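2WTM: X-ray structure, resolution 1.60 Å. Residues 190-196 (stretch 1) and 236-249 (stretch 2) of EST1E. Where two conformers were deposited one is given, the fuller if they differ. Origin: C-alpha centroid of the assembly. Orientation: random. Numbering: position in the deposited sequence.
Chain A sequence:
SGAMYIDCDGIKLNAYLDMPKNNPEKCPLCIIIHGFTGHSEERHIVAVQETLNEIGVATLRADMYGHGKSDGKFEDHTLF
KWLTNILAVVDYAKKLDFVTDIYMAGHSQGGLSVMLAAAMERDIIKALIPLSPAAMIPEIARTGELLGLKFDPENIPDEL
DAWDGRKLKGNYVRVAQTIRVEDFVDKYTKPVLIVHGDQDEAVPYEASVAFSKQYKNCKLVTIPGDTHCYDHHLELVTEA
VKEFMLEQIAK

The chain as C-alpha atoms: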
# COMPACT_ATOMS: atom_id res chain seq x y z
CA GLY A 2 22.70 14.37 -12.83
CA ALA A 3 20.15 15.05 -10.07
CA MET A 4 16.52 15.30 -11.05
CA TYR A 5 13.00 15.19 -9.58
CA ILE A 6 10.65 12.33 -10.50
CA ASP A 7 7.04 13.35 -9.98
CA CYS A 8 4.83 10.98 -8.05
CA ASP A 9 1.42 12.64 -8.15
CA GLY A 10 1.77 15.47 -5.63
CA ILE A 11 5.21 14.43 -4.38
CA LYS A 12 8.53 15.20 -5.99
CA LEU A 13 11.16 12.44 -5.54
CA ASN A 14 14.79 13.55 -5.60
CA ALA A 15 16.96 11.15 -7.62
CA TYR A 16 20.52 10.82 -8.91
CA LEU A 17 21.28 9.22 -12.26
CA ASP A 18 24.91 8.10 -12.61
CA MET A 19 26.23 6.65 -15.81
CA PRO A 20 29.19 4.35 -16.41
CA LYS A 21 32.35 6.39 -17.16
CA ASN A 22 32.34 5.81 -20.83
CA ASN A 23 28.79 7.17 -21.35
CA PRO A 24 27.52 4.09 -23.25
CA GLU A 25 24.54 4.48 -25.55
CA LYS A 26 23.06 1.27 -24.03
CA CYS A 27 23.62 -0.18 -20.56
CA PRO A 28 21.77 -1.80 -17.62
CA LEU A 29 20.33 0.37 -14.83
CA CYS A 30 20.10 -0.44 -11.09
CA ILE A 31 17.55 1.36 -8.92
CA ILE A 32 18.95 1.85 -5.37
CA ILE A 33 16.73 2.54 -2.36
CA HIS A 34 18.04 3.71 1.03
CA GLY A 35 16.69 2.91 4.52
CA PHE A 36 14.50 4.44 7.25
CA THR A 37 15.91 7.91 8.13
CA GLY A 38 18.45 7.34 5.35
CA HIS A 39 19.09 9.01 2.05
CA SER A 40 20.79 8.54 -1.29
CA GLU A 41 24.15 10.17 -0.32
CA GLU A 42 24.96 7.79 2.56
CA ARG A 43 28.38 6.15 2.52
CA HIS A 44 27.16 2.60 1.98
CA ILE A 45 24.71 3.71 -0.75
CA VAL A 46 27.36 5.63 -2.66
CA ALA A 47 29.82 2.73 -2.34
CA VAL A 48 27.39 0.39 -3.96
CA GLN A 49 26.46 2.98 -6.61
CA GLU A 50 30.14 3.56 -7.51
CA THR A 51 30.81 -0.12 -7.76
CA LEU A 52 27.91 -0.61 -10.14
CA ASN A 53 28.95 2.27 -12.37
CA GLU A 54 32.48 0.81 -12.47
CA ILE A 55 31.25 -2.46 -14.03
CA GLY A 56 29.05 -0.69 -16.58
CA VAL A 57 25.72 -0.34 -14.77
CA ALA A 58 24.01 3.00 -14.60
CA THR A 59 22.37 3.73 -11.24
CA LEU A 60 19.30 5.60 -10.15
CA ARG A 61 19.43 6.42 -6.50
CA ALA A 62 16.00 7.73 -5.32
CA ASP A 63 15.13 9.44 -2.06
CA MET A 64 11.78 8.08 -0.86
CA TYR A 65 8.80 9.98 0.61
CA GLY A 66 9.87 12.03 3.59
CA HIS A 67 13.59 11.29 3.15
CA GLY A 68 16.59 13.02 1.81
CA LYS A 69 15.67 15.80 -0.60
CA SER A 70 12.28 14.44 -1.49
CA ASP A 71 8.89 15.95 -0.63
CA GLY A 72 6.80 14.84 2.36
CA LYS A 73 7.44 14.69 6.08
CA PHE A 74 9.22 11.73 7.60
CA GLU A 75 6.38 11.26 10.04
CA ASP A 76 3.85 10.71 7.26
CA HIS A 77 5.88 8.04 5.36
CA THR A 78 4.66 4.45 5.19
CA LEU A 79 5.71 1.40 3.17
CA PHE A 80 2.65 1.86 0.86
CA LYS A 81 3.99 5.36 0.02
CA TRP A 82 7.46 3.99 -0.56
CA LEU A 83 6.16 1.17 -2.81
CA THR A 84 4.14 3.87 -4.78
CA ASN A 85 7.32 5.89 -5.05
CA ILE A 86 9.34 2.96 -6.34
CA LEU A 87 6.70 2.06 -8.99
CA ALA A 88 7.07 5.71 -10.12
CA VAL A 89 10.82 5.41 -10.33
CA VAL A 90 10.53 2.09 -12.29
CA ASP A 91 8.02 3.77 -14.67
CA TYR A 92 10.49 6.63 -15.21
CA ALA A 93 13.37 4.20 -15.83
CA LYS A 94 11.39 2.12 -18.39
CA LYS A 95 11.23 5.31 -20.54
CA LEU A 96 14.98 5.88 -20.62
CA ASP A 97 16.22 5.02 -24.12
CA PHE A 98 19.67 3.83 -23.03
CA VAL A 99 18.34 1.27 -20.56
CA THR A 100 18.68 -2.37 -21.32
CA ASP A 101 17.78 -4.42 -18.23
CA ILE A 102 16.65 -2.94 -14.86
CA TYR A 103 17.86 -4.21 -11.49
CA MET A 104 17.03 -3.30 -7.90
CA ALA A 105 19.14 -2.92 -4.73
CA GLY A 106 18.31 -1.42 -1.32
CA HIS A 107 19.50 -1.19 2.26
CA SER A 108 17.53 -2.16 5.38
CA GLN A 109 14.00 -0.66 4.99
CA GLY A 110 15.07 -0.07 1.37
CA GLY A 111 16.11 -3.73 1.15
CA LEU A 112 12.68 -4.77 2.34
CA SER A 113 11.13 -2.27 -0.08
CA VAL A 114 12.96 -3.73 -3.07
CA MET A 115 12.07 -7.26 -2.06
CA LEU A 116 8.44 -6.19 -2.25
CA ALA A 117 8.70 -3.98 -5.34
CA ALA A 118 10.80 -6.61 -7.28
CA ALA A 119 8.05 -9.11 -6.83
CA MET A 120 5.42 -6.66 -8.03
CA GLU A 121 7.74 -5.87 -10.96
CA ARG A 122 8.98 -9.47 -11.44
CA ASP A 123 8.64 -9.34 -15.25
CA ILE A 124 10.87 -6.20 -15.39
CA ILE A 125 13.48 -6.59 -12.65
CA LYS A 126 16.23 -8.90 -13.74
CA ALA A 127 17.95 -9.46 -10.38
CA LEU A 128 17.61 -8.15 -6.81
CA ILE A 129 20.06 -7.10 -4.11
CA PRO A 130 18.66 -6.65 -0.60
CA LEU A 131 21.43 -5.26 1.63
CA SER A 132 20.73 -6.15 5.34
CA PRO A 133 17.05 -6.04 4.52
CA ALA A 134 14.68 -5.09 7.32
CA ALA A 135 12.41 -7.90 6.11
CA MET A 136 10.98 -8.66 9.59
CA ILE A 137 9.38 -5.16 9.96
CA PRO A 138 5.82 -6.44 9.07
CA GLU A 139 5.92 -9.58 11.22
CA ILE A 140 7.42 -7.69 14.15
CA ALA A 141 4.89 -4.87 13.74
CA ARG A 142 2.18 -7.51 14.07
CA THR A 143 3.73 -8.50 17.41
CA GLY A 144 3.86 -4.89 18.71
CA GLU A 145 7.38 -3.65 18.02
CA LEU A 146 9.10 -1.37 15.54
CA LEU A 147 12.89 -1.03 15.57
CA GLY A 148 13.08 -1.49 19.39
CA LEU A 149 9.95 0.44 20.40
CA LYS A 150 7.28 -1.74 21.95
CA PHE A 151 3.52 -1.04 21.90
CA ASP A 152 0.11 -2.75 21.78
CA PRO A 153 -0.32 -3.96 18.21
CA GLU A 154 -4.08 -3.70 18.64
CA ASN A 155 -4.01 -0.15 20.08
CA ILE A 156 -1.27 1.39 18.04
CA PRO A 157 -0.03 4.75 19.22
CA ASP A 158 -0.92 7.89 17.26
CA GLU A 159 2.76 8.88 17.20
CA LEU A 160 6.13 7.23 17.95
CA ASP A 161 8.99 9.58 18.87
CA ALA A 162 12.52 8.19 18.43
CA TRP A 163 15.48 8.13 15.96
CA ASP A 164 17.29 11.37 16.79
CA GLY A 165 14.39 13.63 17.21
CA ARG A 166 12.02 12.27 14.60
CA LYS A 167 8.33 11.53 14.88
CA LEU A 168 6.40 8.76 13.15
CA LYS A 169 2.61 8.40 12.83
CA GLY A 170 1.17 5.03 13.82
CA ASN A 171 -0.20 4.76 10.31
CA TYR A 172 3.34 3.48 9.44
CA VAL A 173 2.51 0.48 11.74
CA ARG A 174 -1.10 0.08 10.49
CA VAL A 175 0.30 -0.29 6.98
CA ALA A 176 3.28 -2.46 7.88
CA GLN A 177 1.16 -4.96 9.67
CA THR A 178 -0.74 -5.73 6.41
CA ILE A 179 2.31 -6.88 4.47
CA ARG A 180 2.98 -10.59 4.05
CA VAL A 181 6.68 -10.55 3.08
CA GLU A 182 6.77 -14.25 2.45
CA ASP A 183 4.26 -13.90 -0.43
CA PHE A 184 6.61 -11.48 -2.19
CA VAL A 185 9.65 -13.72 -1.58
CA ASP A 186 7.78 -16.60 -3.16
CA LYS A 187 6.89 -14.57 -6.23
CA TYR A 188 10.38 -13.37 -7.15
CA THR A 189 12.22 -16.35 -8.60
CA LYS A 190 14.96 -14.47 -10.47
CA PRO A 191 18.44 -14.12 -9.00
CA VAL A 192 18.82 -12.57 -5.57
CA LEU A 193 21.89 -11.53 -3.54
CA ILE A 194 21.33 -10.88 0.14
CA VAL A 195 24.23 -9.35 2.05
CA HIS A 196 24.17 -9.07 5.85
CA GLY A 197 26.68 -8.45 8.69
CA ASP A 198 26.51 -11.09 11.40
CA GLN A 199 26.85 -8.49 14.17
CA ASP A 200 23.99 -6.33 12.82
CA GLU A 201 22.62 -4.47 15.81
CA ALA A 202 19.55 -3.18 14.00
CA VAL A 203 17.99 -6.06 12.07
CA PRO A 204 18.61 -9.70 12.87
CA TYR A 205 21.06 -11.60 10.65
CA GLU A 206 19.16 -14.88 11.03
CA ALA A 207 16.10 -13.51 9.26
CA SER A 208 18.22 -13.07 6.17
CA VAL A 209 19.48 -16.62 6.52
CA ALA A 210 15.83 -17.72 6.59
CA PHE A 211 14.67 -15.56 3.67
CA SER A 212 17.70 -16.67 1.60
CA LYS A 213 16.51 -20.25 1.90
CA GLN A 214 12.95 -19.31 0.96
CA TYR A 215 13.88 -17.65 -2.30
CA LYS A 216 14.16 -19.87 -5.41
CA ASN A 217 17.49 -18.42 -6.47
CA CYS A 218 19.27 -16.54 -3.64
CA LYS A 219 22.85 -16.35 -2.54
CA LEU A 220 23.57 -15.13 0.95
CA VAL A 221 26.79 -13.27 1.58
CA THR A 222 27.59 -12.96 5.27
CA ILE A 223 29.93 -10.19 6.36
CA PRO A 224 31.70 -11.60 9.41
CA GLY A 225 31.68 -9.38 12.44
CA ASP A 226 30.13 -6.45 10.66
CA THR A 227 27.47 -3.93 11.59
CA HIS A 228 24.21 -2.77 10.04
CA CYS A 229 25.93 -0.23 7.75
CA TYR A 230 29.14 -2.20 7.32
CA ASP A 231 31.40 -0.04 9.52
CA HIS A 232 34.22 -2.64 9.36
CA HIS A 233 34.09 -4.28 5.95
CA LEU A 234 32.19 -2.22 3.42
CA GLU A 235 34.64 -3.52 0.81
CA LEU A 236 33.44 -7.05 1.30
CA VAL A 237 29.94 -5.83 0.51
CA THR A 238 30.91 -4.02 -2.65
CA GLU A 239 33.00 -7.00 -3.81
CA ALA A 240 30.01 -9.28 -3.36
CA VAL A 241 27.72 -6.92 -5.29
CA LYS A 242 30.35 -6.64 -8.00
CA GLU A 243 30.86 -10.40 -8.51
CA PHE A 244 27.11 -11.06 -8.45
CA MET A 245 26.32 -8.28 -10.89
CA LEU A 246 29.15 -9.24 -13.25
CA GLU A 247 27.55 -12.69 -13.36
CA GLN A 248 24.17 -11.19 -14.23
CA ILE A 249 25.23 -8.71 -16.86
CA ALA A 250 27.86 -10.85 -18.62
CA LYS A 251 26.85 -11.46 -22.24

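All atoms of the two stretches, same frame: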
# COMPACT_ATOMS: atom_id res chain seq x y z
N LYS A 190 13.74 -14.86 -9.74
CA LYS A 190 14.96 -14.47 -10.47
C LYS A 190 16.11 -14.35 -9.44
O LYS A 190 15.91 -14.52 -8.27
CB LYS A 190 14.77 -13.20 -11.29
CG LYS A 190 13.79 -13.35 -12.43
CD LYS A 190 13.56 -12.14 -13.18
CE LYS A 190 12.67 -12.30 -14.40
NZ LYS A 190 12.34 -10.92 -14.98
N PRO A 191 17.35 -14.13 -9.91
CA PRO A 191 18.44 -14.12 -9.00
C PRO A 191 18.40 -13.01 -7.95
O PRO A 191 18.11 -11.85 -8.28
CB PRO A 191 19.67 -13.91 -9.89
CG PRO A 191 19.21 -14.48 -11.20
CD PRO A 191 17.80 -13.96 -11.30
N VAL A 192 18.72 -13.42 -6.73
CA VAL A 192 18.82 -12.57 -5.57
C VAL A 192 20.17 -12.71 -4.85
O VAL A 192 20.67 -13.83 -4.68
CB VAL A 192 17.66 -12.90 -4.57
CG1 VAL A 192 17.70 -12.03 -3.39
CG2 VAL A 192 16.36 -12.83 -5.27
N LEU A 193 20.74 -11.55 -4.44
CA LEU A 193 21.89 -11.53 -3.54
C LEU A 193 21.54 -10.80 -2.28
O LEU A 193 21.28 -9.58 -2.31
CB LEU A 193 23.10 -10.85 -4.15
CG LEU A 193 24.31 -10.61 -3.26
CD1 LEU A 193 25.07 -11.91 -3.02
CD2 LEU A 193 25.30 -9.61 -3.90
N ILE A 194 21.47 -11.55 -1.17
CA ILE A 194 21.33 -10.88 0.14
C ILE A 194 22.67 -10.78 0.77
O ILE A 194 23.43 -11.78 0.80
CB ILE A 194 20.34 -11.59 1.10
CG1 ILE A 194 18.95 -11.53 0.50
CG2 ILE A 194 20.37 -10.91 2.44
CD1 ILE A 194 17.95 -12.33 1.34
N VAL A 195 23.00 -9.59 1.25
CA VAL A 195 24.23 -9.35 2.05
C VAL A 195 23.82 -8.95 3.45
O VAL A 195 22.81 -8.23 3.62
CB VAL A 195 25.08 -8.22 1.40
CG1 VAL A 195 26.41 -8.10 2.17
CG2 VAL A 195 25.28 -8.52 -0.03
N HIS A 196 24.52 -9.43 4.51
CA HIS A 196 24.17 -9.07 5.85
C HIS A 196 25.33 -9.35 6.77
O HIS A 196 25.97 -10.40 6.64
CB HIS A 196 22.95 -9.94 6.28
CG HIS A 196 22.06 -9.32 7.31
ND1 HIS A 196 20.69 -9.20 7.13
CD2 HIS A 196 22.31 -8.81 8.52
CE1 HIS A 196 20.16 -8.64 8.18
NE2 HIS A 196 21.12 -8.36 9.05
N LEU A 236 33.88 -5.71 1.54
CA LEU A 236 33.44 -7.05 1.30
C LEU A 236 32.04 -7.01 0.69
O LEU A 236 31.65 -7.88 -0.10
CB LEU A 236 33.45 -7.84 2.58
CG LEU A 236 34.88 -8.18 3.06
CD1 LEU A 236 34.81 -9.02 4.27
CD2 LEU A 236 35.73 -8.88 1.94
N VAL A 237 31.28 -6.03 1.11
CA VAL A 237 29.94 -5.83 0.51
C VAL A 237 30.05 -5.43 -0.97
O VAL A 237 29.39 -6.04 -1.83
CB VAL A 237 29.13 -4.79 1.30
CG1 VAL A 237 27.76 -4.52 0.64
CG2 VAL A 237 28.96 -5.21 2.74
N THR A 238 30.85 -4.43 -1.29
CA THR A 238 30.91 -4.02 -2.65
C THR A 238 31.54 -5.12 -3.52
O THR A 238 31.17 -5.29 -4.63
CB THR A 238 31.71 -2.73 -2.83
OG1 THR A 238 33.02 -2.92 -2.30
CG2 THR A 238 31.09 -1.57 -2.07
N GLU A 239 32.50 -5.87 -2.99
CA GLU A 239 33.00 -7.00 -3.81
C GLU A 239 31.94 -8.06 -4.09
O GLU A 239 31.89 -8.66 -5.16
CB GLU A 239 34.24 -7.65 -3.16
CG GLU A 239 35.53 -6.95 -3.48
CD GLU A 239 35.73 -6.74 -4.99
OE1 GLU A 239 35.84 -7.72 -5.80
OE2 GLU A 239 35.72 -5.54 -5.35
N ALA A 240 31.03 -8.25 -3.13
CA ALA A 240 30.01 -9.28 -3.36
C ALA A 240 28.99 -8.83 -4.41
O ALA A 240 28.55 -9.57 -5.27
CB ALA A 240 29.34 -9.60 -2.07
N VAL A 241 28.62 -7.56 -4.32
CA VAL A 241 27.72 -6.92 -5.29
C VAL A 241 28.35 -6.96 -6.68
O VAL A 241 27.72 -7.33 -7.65
CB VAL A 241 27.42 -5.46 -4.86
CG1 VAL A 241 26.77 -4.65 -5.98
CG2 VAL A 241 26.55 -5.45 -3.58
N LYS A 242 29.62 -6.63 -6.75
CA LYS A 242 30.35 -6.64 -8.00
C LYS A 242 30.39 -8.00 -8.67
O LYS A 242 30.05 -8.12 -9.82
CB LYS A 242 31.76 -6.12 -7.76
CG LYS A 242 32.60 -6.05 -9.03
CD LYS A 242 34.11 -5.87 -8.69
CE LYS A 242 34.86 -5.33 -9.90
NZ LYS A 242 36.36 -5.16 -9.66
N GLU A 243 30.74 -9.05 -7.92
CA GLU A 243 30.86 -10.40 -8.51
C GLU A 243 29.49 -10.95 -8.98
O GLU A 243 29.30 -11.46 -10.06
CB GLU A 243 31.46 -11.37 -7.50
CG GLU A 243 33.01 -11.15 -7.33
CD GLU A 243 33.70 -12.01 -6.25
OE1 GLU A 243 33.14 -13.10 -5.86
OE2 GLU A 243 34.82 -11.57 -5.80
N PHE A 244 28.42 -10.58 -8.08
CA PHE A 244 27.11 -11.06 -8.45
C PHE A 244 26.59 -10.40 -9.70
O PHE A 244 25.98 -11.05 -10.56
CB PHE A 244 26.17 -10.85 -7.22
CG PHE A 244 24.71 -11.07 -7.51
CD1 PHE A 244 24.17 -12.32 -7.52
CD2 PHE A 244 23.88 -10.00 -7.76
CE1 PHE A 244 22.80 -12.50 -7.74
CE2 PHE A 244 22.52 -10.17 -8.03
CZ PHE A 244 22.00 -11.45 -7.99
N MET A 245 26.81 -9.09 -9.77
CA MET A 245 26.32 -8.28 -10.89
C MET A 245 27.10 -8.56 -12.18
O MET A 245 26.48 -8.65 -13.24
CB MET A 245 26.26 -6.79 -10.51
CG MET A 245 24.99 -6.42 -9.66
SD MET A 245 23.44 -6.80 -10.51
CE MET A 245 23.48 -5.64 -11.84
N LEU A 246 28.39 -8.80 -12.05
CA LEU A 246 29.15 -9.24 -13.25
C LEU A 246 28.59 -10.52 -13.79
O LEU A 246 28.47 -10.65 -15.03
CB LEU A 246 30.64 -9.40 -12.94
CG LEU A 246 31.39 -8.12 -12.90
CD1 LEU A 246 32.77 -8.37 -12.36
CD2 LEU A 246 31.42 -7.43 -14.22
N GLU A 247 28.22 -11.47 -12.91
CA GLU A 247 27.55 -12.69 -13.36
C GLU A 247 26.22 -12.42 -14.06
O GLU A 247 25.89 -13.09 -15.03
CB GLU A 247 27.34 -13.68 -12.21
CG GLU A 247 26.50 -14.94 -12.53
CD GLU A 247 26.55 -16.01 -11.43
OE1 GLU A 247 27.42 -15.93 -10.54
OE2 GLU A 247 25.74 -16.97 -11.49
N GLN A 248 25.43 -11.43 -13.59
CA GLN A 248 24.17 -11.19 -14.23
C GLN A 248 24.27 -10.51 -15.57
O GLN A 248 23.45 -10.75 -16.45
CB GLN A 248 23.21 -10.34 -13.33
CG GLN A 248 22.96 -10.83 -11.94
CD GLN A 248 22.67 -12.29 -11.90
OE1 GLN A 248 21.80 -12.75 -12.59
NE2 GLN A 248 23.40 -13.03 -11.04
N ILE A 249 25.18 -9.55 -15.69
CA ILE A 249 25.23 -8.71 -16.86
C ILE A 249 26.11 -9.31 -17.95
O ILE A 249 26.07 -8.83 -19.08
CB ILE A 249 25.72 -7.26 -16.59
CG1 ILE A 249 27.20 -7.19 -16.18
CG2 ILE A 249 24.87 -6.61 -15.50
CD1 ILE A 249 27.72 -5.79 -15.99

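A strand that includes Leu 193 to His 196 and continues later in the chain lies under a helix that begins earlier in the chain and runs from Leu 236 through Ile 249 here, and the two run almost exactly antiparallel, at 174° between their N-to-C directions with a closest axial approach of 9.6 Å. The register follows from this: Pro 191 sits opposite Gln 248, Leu 193 opposite Phe 244, and Val 195 opposite Val 237. No hydrogen bond crosses the contact. The helix satisfies its own backbone through i to i+4 bonds, so what joins the two elements is the fit of apolar side chains.

The strand contributes by alternation. Pro 191, Leu 193 and Val 195 point their CA-to-CB bonds toward the helix, while Val 192 and His 196 point away. On the helix, Ala 240, Phe 244 and Gln 248 recur every four residues and face the strand; Val 237 and Val 241 stand sideways, along one side of that row.

Leu 193 is the centre of the contact and the strand residue most covered by the helix. With chi1 t and chi2 p, its CD2 enters the helix surface, 3.5 Å from Ala 240 O, 3.9 Å from Val 241 CA and 3.6 Å from Phe 244 CB. Leu 193 CD2 also lies 4.4 Å from Ala 240 CB, so the short alanine side chain adds a loose apolar contact beside the carbonyl. The carbonyl it approaches already accepts a bond from Phe 244 N, at 3.0 Å to Ala 240 O, so the methyl leaves no acceptor stranded.

Phe 244 adopts chi1 t with chi2 at 82°, which points its ring obliquely across the strand, with CZ reaching toward Pro 191. One face receives Leu 193 CB in a CH-pi contact, 3.6 Å from CB to the centroid of the Phe 244 ring and only 7° off the normal. The same leucine thus uses its CB against the ring and its CD2 against the helix beside it. At the ring's far end, Phe 244 CZ lies 3.9 Å from Pro 191 CB and 3.8 Å from Val 192 C, so the strand backbone is part of the packing surface too.

The two ends are simpler. Val 195 and Val 237, both t, meet at 3.9 Å between Val 195 CG1 and Val 237 CG2. At the other end Gln 248, with chi1 and chi2 both m, folds back so that its NE2 donates to Phe 244 O at 3.3 Å; its OE1 rests 3.4 Å from Pro 191 CG, a van der Waals contact at the partly exposed margin.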